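Local coordinates for protein O-methyltransferase (Burkholderia thailandensis, PDB 3MCZ) that probably transfers a methyl group from S-adenosyl-L-methionine to an oxygen of an acceptor not yet identified, as a dimer of two-domain subunits, at residues R94-A97 with L98-R101; A147-T150 with R151-D154; R219-I222 with H223-L227; D262-E265 with A266-I270; V295-A298 with L299-D302. All coordinates share one frame; numbering follows the deposited sequence.

Interaction 1: R94-A97 with L98-R101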
loop_
_atom_site.group_PDB
_atom_site.type_symbol
_atom_site.label_atom_id
_atom_site.label_comp_id
_atom_site.label_asym_id
_atom_site.label_seq_id
_atom_site.Cartn_x
_atom_site.Cartn_y
_atom_site.Cartn_z
ATOM N N ARG A 94 16.233 -6.083 18.250
ATOM C CA ARG A 94 17.223 -5.096 17.847
ATOM C C ARG A 94 17.187 -4.936 16.329
ATOM O O ARG A 94 16.748 -5.831 15.600
ATOM C CB ARG A 94 18.626 -5.490 18.334
ATOM C CG ARG A 94 19.259 -6.663 17.602
ATOM C CD ARG A 94 20.687 -6.935 18.096
ATOM N NE ARG A 94 21.310 -7.995 17.310
ATOM C CZ ARG A 94 20.996 -9.278 17.433
ATOM N NH1 ARG A 94 20.080 -9.651 18.317
ATOM N NH2 ARG A 94 21.598 -10.190 16.679
ATOM N N ASN A 95 17.626 -3.772 15.863
ATOM C CA ASN A 95 17.647 -3.454 14.444
ATOM C C ASN A 95 18.497 -4.382 13.619
ATOM O O ASN A 95 19.613 -4.725 13.992
ATOM C CB ASN A 95 18.191 -2.049 14.215
ATOM C CG ASN A 95 17.294 -0.983 14.771
ATOM O OD1 ASN A 95 16.122 -1.230 15.022
ATOM N ND2 ASN A 95 17.834 0.218 14.939
ATOM N N THR A 96 17.988 -4.718 12.445
ATOM C CA THR A 96 18.789 -5.391 11.437
ATOM C C THR A 96 19.714 -4.383 10.750
ATOM O O THR A 96 19.586 -3.173 10.957
ATOM C CB THR A 96 17.920 -6.013 10.376
ATOM O OG1 THR A 96 17.088 -4.988 9.806
ATOM C CG2 THR A 96 17.064 -7.111 11.008
ATOM N N ALA A 97 20.633 -4.904 9.935
ATOM C CA ALA A 97 21.584 -4.071 9.204
ATOM C C ALA A 97 20.858 -3.029 8.350
ATOM O O ALA A 97 21.164 -1.849 8.397
ATOM C CB ALA A 97 22.526 -4.941 8.353
ATOM N N LEU A 98 19.863 -3.471 7.590
ATOM C CA LEU A 98 19.062 -2.558 6.758
ATOM C C LEU A 98 18.441 -1.422 7.591
ATOM O O LEU A 98 18.545 -0.244 7.260
ATOM C CB LEU A 98 17.933 -3.360 6.093
ATOM C CG LEU A 98 17.032 -2.633 5.096
ATOM C CD1 LEU A 98 17.826 -2.297 3.843
ATOM C CD2 LEU A 98 15.810 -3.485 4.789
ATOM N N THR A 99 17.785 -1.789 8.677
ATOM C CA THR A 99 17.170 -0.806 9.553
ATOM C C THR A 99 18.204 0.150 10.129
ATOM O O THR A 99 18.013 1.351 10.141
ATOM C CB THR A 99 16.430 -1.515 10.691
ATOM O OG1 THR A 99 15.445 -2.365 10.100
ATOM C CG2 THR A 99 15.775 -0.499 11.659
ATOM N N GLU A 100 19.330 -0.382 10.591
ATOM C CA GLU A 100 20.315 0.475 11.212
ATOM C C GLU A 100 20.812 1.519 10.191
ATOM O O GLU A 100 20.923 2.708 10.506
ATOM C CB GLU A 100 21.462 -0.365 11.779
ATOM C CG GLU A 100 22.397 0.443 12.680
ATOM C CD GLU A 100 21.815 0.781 14.048
ATOM O OE1 GLU A 100 20.783 0.195 14.467
ATOM O OE2 GLU A 100 22.431 1.644 14.723
ATOM N N ARG A 101 21.059 1.077 8.964
ATOM C CA ARG A 101 21.610 1.954 7.966
ATOM C C ARG A 101 20.620 3.008 7.464
ATOM O O ARG A 101 20.992 4.144 7.248
ATOM C CB ARG A 101 22.145 1.144 6.782
ATOM C CG ARG A 101 22.691 2.011 5.659
ATOM C CD ARG A 101 23.514 1.204 4.698
ATOM N NE ARG A 101 24.237 2.079 3.793
ATOM C CZ ARG A 101 24.933 1.671 2.735
ATOM N NH1 ARG A 101 25.030 0.381 2.426
ATOM N NH2 ARG A 101 25.544 2.569 1.991
#
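Asn95 and Thr96 meet Thr99 and Glu100 where strand 92-95 turns into helix 97-103, within the dimerisation domain, of a family grouped with helix-turn-helix domains. The packing is tight on the side of Asn95. The methyl CG2 of Thr99 lies 3.5 Å from Asn95 OD1, and it reaches there because Thr99 holds CG2 anti to its own nitrogen. The two side chains cross at about a right angle. Beyond that methyl, Asn95 ND2 donates to Glu100 OE1 over 3.0 Å in a nearly straight bond of 165°. The oxygen lies in the plane of the amide and is met on its syn side, somewhat out of the carboxylate plane. Glu100 arrives at this position through a bend at chi2.

Next to this pair lies the cap. Thr96 occupies the N-cap position, and its OG1 accepts a weak bond of 3.5 Å from Thr99 N. Two backbone bonds then open the helix: Glu100 N to Thr96 O, 2.8 Å, and Arg101 N to Ala97 O, 3.0 Å. Further partners meet the polar ends: Thr53 at Asn95 OD1, Phe50 O at ND2, Gln54 at Glu100 OE2, Gly84 at Thr96 OG1 and Leu85 O at the Thr99 hydroxyl.

The solvent side is looser. The CB of Ala97 points away from residues 98-101 overall, and Arg101 stretches outward to a salt bridge with Asp109. Leu98, at the subunit boundary, packs on Ser24 of the second subunit. The Thr96 cap bond is weak, whereas the Glu100 N and Asn95 ND2 bonds are short and nearly straight, which suggests that they hold much of this turn.

Interaction 2: A147-T150 with R151-D154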
loop_
_atom_site.group_PDB
_atom_site.type_symbol
_atom_site.label_atom_id
_atom_site.label_comp_id
_atom_site.label_asym_id
_atom_site.label_seq_id
_atom_site.Cartn_x
_atom_site.Cartn_y
_atom_site.Cartn_z
ATOM N N ALA A 147 2.885 26.309 0.616
ATOM C CA ALA A 147 3.066 27.619 1.280
ATOM C C ALA A 147 2.867 27.545 2.795
ATOM O O ALA A 147 3.467 28.325 3.525
ATOM C CB ALA A 147 2.174 28.705 0.668
ATOM N N HIS A 148 2.048 26.617 3.278
ATOM C CA HIS A 148 1.749 26.537 4.711
ATOM C C HIS A 148 2.295 25.262 5.374
ATOM O O HIS A 148 2.491 25.223 6.612
ATOM C CB HIS A 148 0.230 26.613 4.927
ATOM C CG HIS A 148 -0.544 25.522 4.244
ATOM N ND1 HIS A 148 -0.757 24.285 4.814
ATOM C CD2 HIS A 148 -1.141 25.483 3.028
ATOM C CE1 HIS A 148 -1.467 23.536 3.983
ATOM N NE2 HIS A 148 -1.712 24.239 2.890
ATOM N N ASP A 149 2.508 24.208 4.571
ATOM C CA ASP A 149 2.913 22.905 5.133
ATOM C C ASP A 149 4.427 22.773 4.909
ATOM O O ASP A 149 4.895 22.154 3.922
ATOM C CB ASP A 149 2.111 21.752 4.511
ATOM C CG ASP A 149 2.261 20.447 5.258
ATOM O OD1 ASP A 149 3.206 20.276 6.063
ATOM O OD2 ASP A 149 1.410 19.559 5.040
ATOM N N THR A 150 5.174 23.424 5.799
ATOM C CA THR A 150 6.645 23.415 5.750
ATOM C C THR A 150 7.189 21.999 5.854
ATOM O O THR A 150 8.149 21.654 5.165
ATOM C CB THR A 150 7.262 24.282 6.859
ATOM O OG1 THR A 150 6.776 25.619 6.712
ATOM C CG2 THR A 150 8.798 24.312 6.752
ATOM N N ARG A 151 6.555 21.186 6.690
ATOM C CA ARG A 151 6.914 19.789 6.860
ATOM C C ARG A 151 6.837 19.041 5.521
ATOM O O ARG A 151 7.775 18.336 5.143
ATOM C CB ARG A 151 5.988 19.115 7.898
ATOM C CG ARG A 151 6.351 17.700 8.272
ATOM C CD ARG A 151 5.218 16.966 9.021
ATOM N NE ARG A 151 5.579 15.575 9.330
ATOM C CZ ARG A 151 4.953 14.803 10.224
ATOM N NH1 ARG A 151 3.893 15.265 10.896
ATOM N NH2 ARG A 151 5.382 13.553 10.446
ATOM N N ALA A 152 5.724 19.192 4.807
ATOM C CA ALA A 152 5.538 18.468 3.557
ATOM C C ALA A 152 6.451 19.034 2.450
ATOM O O ALA A 152 6.946 18.272 1.610
ATOM C CB ALA A 152 4.055 18.486 3.135
ATOM N N ARG A 153 6.648 20.353 2.444
ATOM C CA ARG A 153 7.550 20.993 1.480
ATOM C C ARG A 153 8.981 20.486 1.680
ATOM O O ARG A 153 9.642 20.075 0.726
ATOM C CB ARG A 153 7.527 22.525 1.619
ATOM C CG ARG A 153 8.451 23.252 0.639
ATOM C CD ARG A 153 8.749 24.674 1.104
ATOM N NE ARG A 153 9.684 24.702 2.230
ATOM C CZ ARG A 153 10.119 25.821 2.803
ATOM N NH1 ARG A 153 9.689 26.998 2.362
ATOM N NH2 ARG A 153 10.966 25.761 3.821
ATOM N N ASP A 154 9.445 20.500 2.926
ATOM C CA ASP A 154 10.813 20.079 3.253
ATOM C C ASP A 154 11.051 18.563 3.046
ATOM O O ASP A 154 12.115 18.158 2.556
ATOM C CB ASP A 154 11.162 20.479 4.681
ATOM C CG ASP A 154 11.272 21.985 4.864
ATOM O OD1 ASP A 154 11.183 22.754 3.866
ATOM O OD2 ASP A 154 11.453 22.397 6.030
HETATM O O HOH W 1 3.843 21.177 8.345
#
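Asp149 caps helix 150-172 of the methyltransferase domain, its side chain closing over the first turn toward Ala152. The N-cap bond runs from Ala152 N to Asp149 OD1 over 3.0 Å, with an N-H...O angle of 155°. The donor stands well above the carboxylate plane, 66° out of it, and does not approach in line with the group. This follows from how the acid is packed: Asp149 CG rests 3.4 Å from the methyl CB of Ala152, with CG swung anti to the backbone nitrogen, and the carboxylate is thereby laid over that methyl. A water donates to Asp149 OD1 and accepts from Arg151 N, so it joins the cap oxygen to a second amide at the start of the helix.

Two i to i+4 helical bonds accompany these contacts. Arg153 N bonds to Asp149 O at 2.9 Å, and Asp154 N bonds to Thr150 O at 2.8 Å. Along the same first turn, Thr150 and Asp154 lie side by side and point the same way, with the methyl CG2 of Thr150 3.4 Å from Asp154 OD2. In one of its two conformers Arg153 grips Asp154 OD1 side-on from NE and NH2, a salt bridge that is therefore less certain.

One shell further out, Arg151 extends away from the cap to Glu116, which pairs with its NE, and Ala152 packs against Leu120 and Phe146. The positive end of the helix dipole probably favours the charged form of Asp149. Arg145 NE forms a salt bridge with Asp149 OD2, which should fix the rotation of the carboxylate while OD1 serves Ala152 N.

Interaction 3: R219-I222 with H223-L227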
loop_
_atom_site.group_PDB
_atom_site.type_symbol
_atom_site.label_atom_id
_atom_site.label_comp_id
_atom_site.label_asym_id
_atom_site.label_seq_id
_atom_site.Cartn_x
_atom_site.Cartn_y
_atom_site.Cartn_z
ATOM N N ARG A 219 19.517 28.031 -1.312
ATOM C CA ARG A 219 20.518 28.698 -0.473
ATOM C C ARG A 219 21.277 27.688 0.409
ATOM O O ARG A 219 22.487 27.785 0.546
ATOM C CB ARG A 219 19.871 29.793 0.390
ATOM C CG ARG A 219 20.864 30.827 0.975
ATOM C CD ARG A 219 20.223 31.744 2.017
ATOM N NE ARG A 219 19.693 30.959 3.133
ATOM C CZ ARG A 219 18.448 31.015 3.613
ATOM N NH1 ARG A 219 17.549 31.871 3.134
ATOM N NH2 ARG A 219 18.101 30.219 4.619
ATOM N N LYS A 220 20.552 26.730 1.000
ATOM C CA LYS A 220 21.165 25.585 1.701
ATOM C C LYS A 220 22.144 24.823 0.806
ATOM O O LYS A 220 23.326 24.696 1.124
ATOM C CB LYS A 220 20.095 24.599 2.233
ATOM C CG LYS A 220 20.679 23.531 3.216
ATOM C CD LYS A 220 19.609 22.808 4.065
ATOM C CE LYS A 220 19.119 21.522 3.390
ATOM N NZ LYS A 220 17.830 21.011 3.969
ATOM N N THR A 221 21.647 24.313 -0.308
ATOM C CA THR A 221 22.489 23.568 -1.258
ATOM C C THR A 221 23.735 24.366 -1.656
ATOM O O THR A 221 24.842 23.864 -1.567
ATOM C CB THR A 221 21.696 23.193 -2.496
ATOM O OG1 THR A 221 20.619 22.329 -2.108
ATOM C CG2 THR A 221 22.568 22.487 -3.537
ATOM N N ILE A 222 23.542 25.603 -2.094
ATOM C CA ILE A 222 24.659 26.459 -2.528
ATOM C C ILE A 222 25.736 26.605 -1.462
ATOM O O ILE A 222 26.909 26.423 -1.757
ATOM C CB ILE A 222 24.186 27.873 -2.941
ATOM C CG1 ILE A 222 23.349 27.835 -4.215
ATOM C CG2 ILE A 222 25.359 28.813 -3.163
ATOM C CD1 ILE A 222 22.525 29.120 -4.410
ATOM N N HIS A 223 25.344 26.960 -0.231
ATOM C CA HIS A 223 26.307 27.104 0.852
ATOM C C HIS A 223 26.899 25.754 1.257
ATOM O O HIS A 223 28.079 25.672 1.609
ATOM C CB HIS A 223 25.661 27.772 2.081
ATOM C CG HIS A 223 26.531 27.770 3.304
ATOM N ND1 HIS A 223 26.348 26.887 4.353
ATOM C CD2 HIS A 223 27.593 28.541 3.647
ATOM C CE1 HIS A 223 27.248 27.123 5.288
ATOM N NE2 HIS A 223 28.020 28.117 4.884
ATOM N N ALA A 224 26.081 24.707 1.211
ATOM C CA ALA A 224 26.521 23.357 1.576
ATOM C C ALA A 224 27.674 22.883 0.699
ATOM O O ALA A 224 28.551 22.156 1.172
ATOM C CB ALA A 224 25.366 22.379 1.486
ATOM N N HIS A 225 27.667 23.300 -0.572
ATOM C CA HIS A 225 28.746 22.968 -1.501
ATOM C C HIS A 225 29.792 24.076 -1.661
ATOM O O HIS A 225 30.636 24.000 -2.550
ATOM C CB HIS A 225 28.162 22.665 -2.868
ATOM C CG HIS A 225 27.253 21.479 -2.901
ATOM N ND1 HIS A 225 26.013 21.478 -2.316
ATOM C CD2 HIS A 225 27.378 20.279 -3.520
ATOM C CE1 HIS A 225 25.423 20.317 -2.536
ATOM N NE2 HIS A 225 26.228 19.571 -3.271
ATOM N N ASP A 226 29.731 25.109 -0.823
ATOM C CA ASP A 226 30.678 26.234 -0.890
ATOM C C ASP A 226 30.677 26.945 -2.247
ATOM O O ASP A 226 31.746 27.251 -2.764
ATOM C CB ASP A 226 32.119 25.773 -0.607
ATOM C CG ASP A 226 32.338 25.341 0.823
ATOM O OD1 ASP A 226 31.912 26.062 1.763
ATOM O OD2 ASP A 226 32.978 24.281 1.011
ATOM N N LEU A 227 29.500 27.229 -2.806
ATOM C CA LEU A 227 29.416 27.809 -4.159
ATOM C C LEU A 227 28.884 29.252 -4.165
ATOM O O LEU A 227 28.386 29.742 -5.189
ATOM C CB LEU A 227 28.510 26.936 -5.028
ATOM C CG LEU A 227 29.000 25.518 -5.302
ATOM C CD1 LEU A 227 27.847 24.759 -5.987
ATOM C CD2 LEU A 227 30.286 25.522 -6.165
#
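A Schellman motif closes helix 215-224, and its defining pair joins Ile222 to Leu227. Leu227 N donates to Ile222 O over 2.9 Å at 164°, while Asp226 N reaches back to His223 O at 3.0 Å. Asp226 is the C-prime residue, and its positive phi of 58° turns the chain out of the helix. The hydrophobic partner of the motif is present too, in that Ile222 CG2 lies 4.1 Å from Leu227 CB.

One residue earlier, Thr221 O serves two donors of the same residue. His225 N bonds to it at 3.0 Å, and His225 ND1 at 2.8 Å, with the carbonyl oxygen near the edge of the imidazole and tilted 16° from its plane. Thr221 and His225 lie side by side, and Thr221 CG2 approaches His225 CE1 to 3.7 Å, so the ring is set by a bond and a methyl contact together. Because ND1 is the donor here, it must carry a proton.

Beside the sheet of the Rossmann-like fold, this helix links strands 205-210 and 231-235 as a beta-alpha-beta crossover. Thr221 OG1 bonds to His190 O, and Thr221, His225 and Leu227 all rest on Ala195 of the neighbouring helix 192-200.

Interaction 4: D262-E265 with A266-I270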
loop_
_atom_site.group_PDB
_atom_site.type_symbol
_atom_site.label_atom_id
_atom_site.label_comp_id
_atom_site.label_asym_id
_atom_site.label_seq_id
_atom_site.Cartn_x
_atom_site.Cartn_y
_atom_site.Cartn_z
ATOM N N ASP A 262 1.043 20.800 -18.483
ATOM C CA ASP A 262 0.305 20.158 -19.593
ATOM C C ASP A 262 1.103 20.238 -20.906
ATOM O O ASP A 262 2.100 20.938 -20.988
ATOM C CB ASP A 262 -1.145 20.660 -19.736
ATOM C CG ASP A 262 -1.286 22.050 -20.322
ATOM O OD1 ASP A 262 -0.373 22.606 -20.945
ATOM O OD2 ASP A 262 -2.404 22.588 -20.174
ATOM N N ALA A 263 0.656 19.549 -21.936
ATOM C CA ALA A 263 1.459 19.479 -23.181
ATOM C C ALA A 263 1.676 20.853 -23.816
ATOM O O ALA A 263 2.734 21.140 -24.342
ATOM C CB ALA A 263 0.824 18.471 -24.218
ATOM N N ARG A 264 0.678 21.709 -23.784
ATOM C CA ARG A 264 0.821 23.028 -24.362
ATOM C C ARG A 264 1.899 23.808 -23.609
ATOM O O ARG A 264 2.769 24.448 -24.202
ATOM C CB ARG A 264 -0.502 23.775 -24.266
ATOM C CG ARG A 264 -0.415 25.185 -24.702
ATOM C CD ARG A 264 -1.676 26.042 -24.354
ATOM N NE ARG A 264 -1.198 27.373 -24.075
ATOM C CZ ARG A 264 -0.870 27.835 -22.871
ATOM N NH1 ARG A 264 -0.422 29.078 -22.759
ATOM N NH2 ARG A 264 -1.016 27.098 -21.780
ATOM N N GLU A 265 1.775 23.780 -22.292
ATOM C CA GLU A 265 2.718 24.472 -21.437
ATOM C C GLU A 265 4.133 23.924 -21.612
ATOM O O GLU A 265 5.084 24.695 -21.729
ATOM C CB GLU A 265 2.284 24.377 -19.985
ATOM C CG GLU A 265 1.094 25.232 -19.653
ATOM C CD GLU A 265 0.515 24.894 -18.264
ATOM O OE1 GLU A 265 0.741 23.776 -17.740
ATOM O OE2 GLU A 265 -0.179 25.740 -17.699
ATOM N N ALA A 266 4.258 22.603 -21.641
ATOM C CA ALA A 266 5.549 21.945 -21.765
ATOM C C ALA A 266 6.229 22.332 -23.090
ATOM O O ALA A 266 7.441 22.585 -23.136
ATOM C CB ALA A 266 5.373 20.408 -21.626
ATOM N N ARG A 267 5.445 22.436 -24.167
ATOM C CA ARG A 267 6.013 22.863 -25.470
ATOM C C ARG A 267 6.544 24.292 -25.377
ATOM O O ARG A 267 7.606 24.573 -25.867
ATOM C CB ARG A 267 4.982 22.724 -26.597
ATOM C CG ARG A 267 5.476 23.174 -27.958
ATOM C CD ARG A 267 4.384 23.080 -29.007
ATOM N NE ARG A 267 4.138 21.702 -29.423
ATOM C CZ ARG A 267 4.904 21.029 -30.290
ATOM N NH1 ARG A 267 6.002 21.571 -30.804
ATOM N NH2 ARG A 267 4.596 19.780 -30.602
ATOM N N GLU A 268 5.821 25.191 -24.702
ATOM C CA GLU A 268 6.292 26.553 -24.531
ATOM C C GLU A 268 7.551 26.669 -23.684
ATOM O O GLU A 268 8.424 27.473 -24.008
ATOM C CB GLU A 268 5.189 27.420 -23.928
ATOM C CG GLU A 268 4.078 27.646 -24.945
ATOM C CD GLU A 268 2.803 28.200 -24.350
ATOM O OE1 GLU A 268 2.582 28.088 -23.116
ATOM O OE2 GLU A 268 1.994 28.710 -25.156
ATOM N N VAL A 269 7.636 25.875 -22.621
ATOM C CA VAL A 269 8.792 25.885 -21.714
ATOM C C VAL A 269 10.031 25.388 -22.440
ATOM O O VAL A 269 11.096 25.936 -22.275
ATOM C CB VAL A 269 8.547 25.026 -20.497
ATOM C CG1 VAL A 269 9.866 24.796 -19.676
ATOM C CG2 VAL A 269 7.481 25.706 -19.614
ATOM N N ILE A 270 9.873 24.334 -23.220
ATOM C CA ILE A 270 10.980 23.758 -23.984
ATOM C C ILE A 270 11.482 24.787 -24.987
ATOM O O ILE A 270 12.682 25.005 -25.108
ATOM C CB ILE A 270 10.573 22.460 -24.689
ATOM C CG1 ILE A 270 10.327 21.361 -23.663
ATOM C CG2 ILE A 270 11.667 22.011 -25.663
ATOM C CD1 ILE A 270 9.580 20.162 -24.216
HETATM O O HOH W 2 1.799 20.929 -27.263
#
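Arg264 and Glu268 form a local salt bridge on the N-terminal turns of helix 263-275 in the methyltransferase domain, a helix opened by a capping box of Asp262 and Glu265. In the box, Glu265 N donates to Asp262 OD1 at 2.8 Å and 170°. The return bond is Asp262 N to Glu265 OE1, 3.1 Å, met on the anti side of that oxygen. The same Glu265 oxygen also bonds to His313 ND1, so a residue of a distant loop helps to place the box.

Four i to i+4 backbone bonds follow, from Ala266 N to Asp262 O (2.8 Å) to Val269 N to Glu265 O (2.9 Å). Ala266 and Val269 turn into the buried side, where they touch His317 and Leu239 respectively, while Ile270 faces Val325 and Val326 of helix 319-328. On another side of the helix, between Ala263 O and Arg267 NE, a water lies at the edge of the Arg267 guanidinium, in its plane, accepting from NE while it donates weakly to Ala263 O.

On the outer side, Arg264 folds back through its bent chi3 and brings one face of its guanidinium against Glu268. The carboxylate stands almost perpendicular to it, the two planes being 85° apart. No N-H points at OE1, and the pairing is one of charges only. Over that face, offset toward the rim, Glu268 OE1 comes within 3.2 Å of Arg264 NH1.

Interaction 5: V295-A298 with L299-D302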
loop_
_atom_site.group_PDB
_atom_site.type_symbol
_atom_site.label_atom_id
_atom_site.label_comp_id
_atom_site.label_asym_id
_atom_site.label_seq_id
_atom_site.Cartn_x
_atom_site.Cartn_y
_atom_site.Cartn_z
ATOM N N VAL A 295 1.938 3.490 -22.006
ATOM C CA VAL A 295 1.807 2.363 -21.082
ATOM C C VAL A 295 3.094 1.590 -20.888
ATOM O O VAL A 295 3.124 0.685 -20.054
ATOM C CB VAL A 295 0.690 1.389 -21.467
ATOM C CG1 VAL A 295 -0.673 2.078 -21.446
ATOM C CG2 VAL A 295 0.923 0.769 -22.854
ATOM N N THR A 296 4.134 1.914 -21.658
ATOM C CA THR A 296 5.389 1.234 -21.571
ATOM C C THR A 296 6.497 2.262 -21.414
ATOM O O THR A 296 6.456 3.293 -22.085
ATOM C CB THR A 296 5.617 0.367 -22.812
ATOM O OG1 THR A 296 5.679 1.183 -23.954
ATOM C CG2 THR A 296 4.465 -0.505 -23.064
ATOM N N PRO A 297 7.454 2.015 -20.500
ATOM C CA PRO A 297 7.430 0.968 -19.448
ATOM C C PRO A 297 6.286 1.172 -18.472
ATOM O O PRO A 297 5.850 2.298 -18.279
ATOM C CB PRO A 297 8.770 1.143 -18.711
ATOM C CG PRO A 297 9.493 2.248 -19.400
ATOM C CD PRO A 297 8.684 2.819 -20.486
ATOM N N ALA A 298 5.790 0.083 -17.865
ATOM C CA ALA A 298 4.574 0.164 -17.072
ATOM C C ALA A 298 4.678 1.208 -15.965
ATOM O O ALA A 298 3.692 1.898 -15.633
ATOM C CB ALA A 298 4.218 -1.224 -16.471
ATOM N N LEU A 299 5.839 1.289 -15.332
ATOM C CA LEU A 299 5.979 2.221 -14.209
ATOM C C LEU A 299 5.892 3.703 -14.657
ATOM O O LEU A 299 5.549 4.569 -13.858
ATOM C CB LEU A 299 7.228 1.889 -13.379
ATOM C CG LEU A 299 7.058 0.587 -12.542
ATOM C CD1 LEU A 299 8.342 0.283 -11.745
ATOM C CD2 LEU A 299 5.807 0.588 -11.576
ATOM N N SER A 300 6.066 3.987 -15.942
ATOM C CA SER A 300 5.829 5.341 -16.474
ATOM C C SER A 300 4.376 5.782 -16.416
ATOM O O SER A 300 4.099 6.936 -16.089
ATOM C CB SER A 300 6.370 5.487 -17.931
ATOM O OG SER A 300 5.561 4.817 -18.887
ATOM N N ALA A 301 3.441 4.877 -16.688
ATOM C CA ALA A 301 2.016 5.186 -16.557
ATOM C C ALA A 301 1.633 5.458 -15.097
ATOM O O ALA A 301 0.850 6.373 -14.812
ATOM C CB ALA A 301 1.162 4.047 -17.114
ATOM N N ASP A 302 2.238 4.691 -14.202
ATOM C CA ASP A 302 2.049 4.897 -12.766
ATOM C C ASP A 302 2.562 6.259 -12.384
ATOM O O ASP A 302 1.905 6.984 -11.657
ATOM C CB ASP A 302 2.768 3.828 -11.944
ATOM C CG ASP A 302 2.690 4.108 -10.447
ATOM O OD1 ASP A 302 1.549 4.226 -9.954
ATOM O OD2 ASP A 302 3.747 4.293 -9.801
#
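Leu299 follows directly on Ala298 at the start of helix 298-310. Leu299 is exposed, and Thr16 of the same chain lies against its side chain.

Ser300 carries the contact. Its hydroxyl donates to Pro297 O over 2.6 Å, in the plane of the carbonyl, and this requires OG to sit between the backbone nitrogen and carbonyl carbon (chi1 74°). The amide of Ser300 uses the same oxygen at 2.9 Å, but from above the carbonyl plane, 46° out of it, and with an N-H...O angle of only 142°. One acceptor therefore takes two donors of a single residue. Pro297 follows a cis peptide bond, and its CD approaches Ser300 OG to 4.0 Å.

Ala301 points its methyl back toward Val295, and its CB is 4.4 Å from Val295 CA. Its amide makes a weak, bent bond to Ala298 O of 3.2 Å.

Asp302 N makes a longer weak bond of 3.5 Å to the same oxygen. Its carboxylate leads away, meeting Arg36 and Gln37 of the second subunit in a salt bridge and a hydrogen bond. Ala298 and Ala301 also pack on Ala82 of that subunit. The arrangement is a helix start in which a first-turn serine bonds back to the carbonyl three residues earlier, set in the dimer interface of the O-methyltransferase.

All five contacts are local turns at helix ends, four at N-termini and one, interaction 3, at a C-terminus. Interactions 1, 2 and 3 are surface contacts, whereas 4 and 5 are partly buried. Threonine and aspartate side chains cap the helices of interactions 1, 2 and 4, with a glutamate closing the box only in 4; interaction 5 instead relies on a serine bonding to the carbonyl of a cis-proline. Interaction 1 belongs to the dimerisation domain, and its centre is 45 Å from that of interaction 4 across the chain. The other four share the methyltransferase domain, where 2 and 3 come within about 7 Å at their nearest atoms. One salt bridge to the second subunit occurs in interaction 5; interaction 1 touches it by packing alone.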